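PDB 4F83: type C neurotoxin from Clostridium botulinum, which probably uses this C-terminal part of the toxin, its receptor-binding region, to attach to receptors on the surface of nerve cells. Local coordinates for residues 307-312 with 326-331. Numbering follows the deposited sequence.
Sequences IRDTDT and VYALKL. With SO4 (sulfate ion), chain H.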
loop_
_atom_site.group_PDB
_atom_site.type_symbol
_atom_site.label_atom_id
_atom_site.label_comp_id
_atom_site.label_asym_id
_atom_site.label_seq_id
_atom_site.Cartn_x
_atom_site.Cartn_y
_atom_site.Cartn_z
ATOM N N ILE A 307 -16.451 -1.976 21.840
ATOM C CA ILE A 307 -17.532 -2.936 21.721
ATOM C C ILE A 307 -18.727 -2.318 21.011
ATOM O O ILE A 307 -18.888 -1.101 20.960
ATOM C CB ILE A 307 -17.970 -3.508 23.091
ATOM C CG1 ILE A 307 -18.601 -2.416 23.974
ATOM C CG2 ILE A 307 -16.795 -4.251 23.798
ATOM C CD1 ILE A 307 -19.246 -2.930 25.273
ATOM N N ARG A 308 -19.528 -3.164 20.394
ATOM C CA ARG A 308 -20.794 -2.698 19.863
ATOM C C ARG A 308 -21.789 -2.420 21.010
ATOM O O ARG A 308 -21.845 -3.170 21.991
ATOM C CB ARG A 308 -21.358 -3.774 18.923
ATOM C CG ARG A 308 -22.428 -3.254 17.981
ATOM C CD ARG A 308 -23.366 -4.393 17.548
ATOM N NE ARG A 308 -24.373 -4.648 18.562
ATOM C CZ ARG A 308 -25.245 -5.637 18.553
ATOM N NH1 ARG A 308 -26.137 -5.703 19.517
ATOM N NH2 ARG A 308 -25.245 -6.560 17.579
ATOM N N ASP A 309 -22.570 -1.349 20.896
ATOM C CA ASP A 309 -23.648 -1.119 21.875
ATOM C C ASP A 309 -24.671 -2.251 21.826
ATOM O O ASP A 309 -24.923 -2.832 20.779
ATOM C CB ASP A 309 -24.405 0.185 21.574
ATOM C CG ASP A 309 -23.674 1.418 22.011
ATOM O OD1 ASP A 309 -24.211 2.532 21.731
ATOM O OD2 ASP A 309 -22.580 1.311 22.626
ATOM N N THR A 310 -25.314 -2.510 22.950
ATOM C CA THR A 310 -26.365 -3.519 22.996
ATOM C C THR A 310 -27.616 -3.128 22.247
ATOM O O THR A 310 -28.183 -3.939 21.507
ATOM C CB THR A 310 -26.692 -3.844 24.445
ATOM O OG1 THR A 310 -25.515 -4.369 25.035
ATOM C CG2 THR A 310 -27.818 -4.888 24.540
ATOM N N ASP A 311 -28.046 -1.897 22.455
ATOM C CA ASP A 311 -29.285 -1.399 21.870
ATOM C C ASP A 311 -28.975 -0.335 20.838
ATOM O O ASP A 311 -27.857 0.216 20.813
ATOM C CB ASP A 311 -30.194 -0.865 22.971
ATOM C CG ASP A 311 -30.791 -1.997 23.822
ATOM O OD1 ASP A 311 -31.292 -2.972 23.238
ATOM O OD2 ASP A 311 -30.748 -1.918 25.065
ATOM N N THR A 312 -29.944 -0.072 19.964
ATOM C CA THR A 312 -29.728 0.874 18.881
ATOM C C THR A 312 -29.651 2.322 19.377
ATOM O O THR A 312 -29.871 2.613 20.560
ATOM C CB THR A 312 -30.837 0.784 17.813
ATOM O OG1 THR A 312 -32.087 1.129 18.407
ATOM C CG2 THR A 312 -30.916 -0.608 17.200
ATOM N N VAL A 326 -29.250 0.213 13.916
ATOM C CA VAL A 326 -28.015 0.992 13.915
ATOM C C VAL A 326 -27.501 1.078 15.350
ATOM O O VAL A 326 -28.196 1.577 16.238
ATOM C CB VAL A 326 -28.253 2.447 13.389
ATOM C CG1 VAL A 326 -26.946 3.263 13.456
ATOM C CG2 VAL A 326 -28.861 2.439 11.948
ATOM N N TYR A 327 -26.299 0.546 15.580
ATOM C CA TYR A 327 -25.703 0.521 16.920
ATOM C C TYR A 327 -24.443 1.360 16.927
ATOM O O TYR A 327 -23.561 1.208 16.060
ATOM C CB TYR A 327 -25.321 -0.919 17.336
ATOM C CG TYR A 327 -26.454 -1.905 17.242
ATOM C CD1 TYR A 327 -27.285 -2.142 18.342
ATOM C CD2 TYR A 327 -26.699 -2.594 16.069
ATOM C CE1 TYR A 327 -28.358 -3.046 18.254
ATOM C CE2 TYR A 327 -27.782 -3.503 15.971
ATOM C CZ TYR A 327 -28.595 -3.710 17.067
ATOM O OH TYR A 327 -29.654 -4.608 16.984
ATOM N N ALA A 328 -24.348 2.228 17.915
ATOM C CA ALA A 328 -23.108 2.955 18.167
ATOM C C ALA A 328 -22.101 2.006 18.793
ATOM O O ALA A 328 -22.429 0.851 19.143
ATOM C CB ALA A 328 -23.365 4.165 19.108
ATOM N N LEU A 329 -20.875 2.510 18.914
ATOM C CA LEU A 329 -19.760 1.785 19.536
ATOM C C LEU A 329 -19.335 2.511 20.801
ATOM O O LEU A 329 -19.496 3.730 20.909
ATOM C CB LEU A 329 -18.574 1.705 18.571
ATOM C CG LEU A 329 -18.910 1.238 17.148
ATOM C CD1 LEU A 329 -17.650 1.256 16.290
ATOM C CD2 LEU A 329 -19.471 -0.190 17.221
ATOM N N LYS A 330 -18.757 1.771 21.746
ATOM C CA LYS A 330 -18.309 2.404 22.993
ATOM C C LYS A 330 -17.025 1.736 23.481
ATOM O O LYS A 330 -16.626 0.720 22.958
ATOM C CB LYS A 330 -19.396 2.324 24.057
ATOM C CG LYS A 330 -19.640 0.974 24.622
ATOM C CD LYS A 330 -20.936 0.995 25.518
ATOM C CE LYS A 330 -21.264 -0.384 26.034
ATOM N NZ LYS A 330 -22.513 -0.391 26.884
ATOM N N LEU A 331 -16.366 2.374 24.449
ATOM C CA LEU A 331 -15.195 1.761 25.090
ATOM C C LEU A 331 -15.573 1.019 26.339
ATOM O O LEU A 331 -16.458 1.467 27.103
ATOM C CB LEU A 331 -14.158 2.834 25.433
ATOM C CG LEU A 331 -13.605 3.675 24.277
ATOM C CD1 LEU A 331 -12.667 4.779 24.831
ATOM C CD2 LEU A 331 -12.911 2.804 23.247
HETATM S S SO4 H . -25.989 0.219 25.205
HETATM O O1 SO4 H . -26.565 -0.213 26.480
HETATM O O2 SO4 H . -27.028 0.069 24.166
HETATM O O3 SO4 H . -25.625 1.621 25.348
HETATM O O4 SO4 H . -24.808 -0.592 24.863
HETATM O O HOH W 1 -26.354 2.480 20.322
#
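The Tyr327 ring is sandwiched between Arg308 and Thr312. On one face the guanidinium of Arg308 lies nearly flat, planes 17° apart, with CZ 3.9 Å from the ring centroid and almost on its normal, a cation-pi stack. On the opposite face Thr312 CG2 makes a CH-pi contact, shifted toward the rim, while the carbonyl O of Asp311 comes up at the edge, 3.5 Å from Tyr327 CD1. A bend at chi3 (82°) turns the Arg308 head over the ring, and a bond from its NE to Asp309 O, 2.9 Å long and in the guanidinium plane, fixes its rotation; NH1 adds only weak bonds to Asp309 O and Thr310 O.

Ile307 and Lys330 form an antiparallel hydrogen-bonded pair, with Lys330 CE pressed tightly against Ile307 CD1. Asp309 N bonds to Ala328 O at 2.8 Å. A water bridges the two segments, donating to Asp309 OD1 and Asp311 O and accepting from Ala328 N. The turn also holds a sulfate, probably from the crystallisation liquor: Thr310 N bonds its O4 and Asp311 N its O2, both at 2.8 Å, and the extended Lys330 chain brings NZ to within 3.1 Å of its O4. Arg377 NH2 is also hydrogen-bonded to the sulfate.

The contact lies in the beta-trefoil domain, where strand 302-308 pairs with 326-332. Strand 383-389 flanks 326-332, its Ala388 touching Arg308 and its Pro386 touching Leu329, while Ile255 of strand 255-260 packs on Asp309 and Ala328.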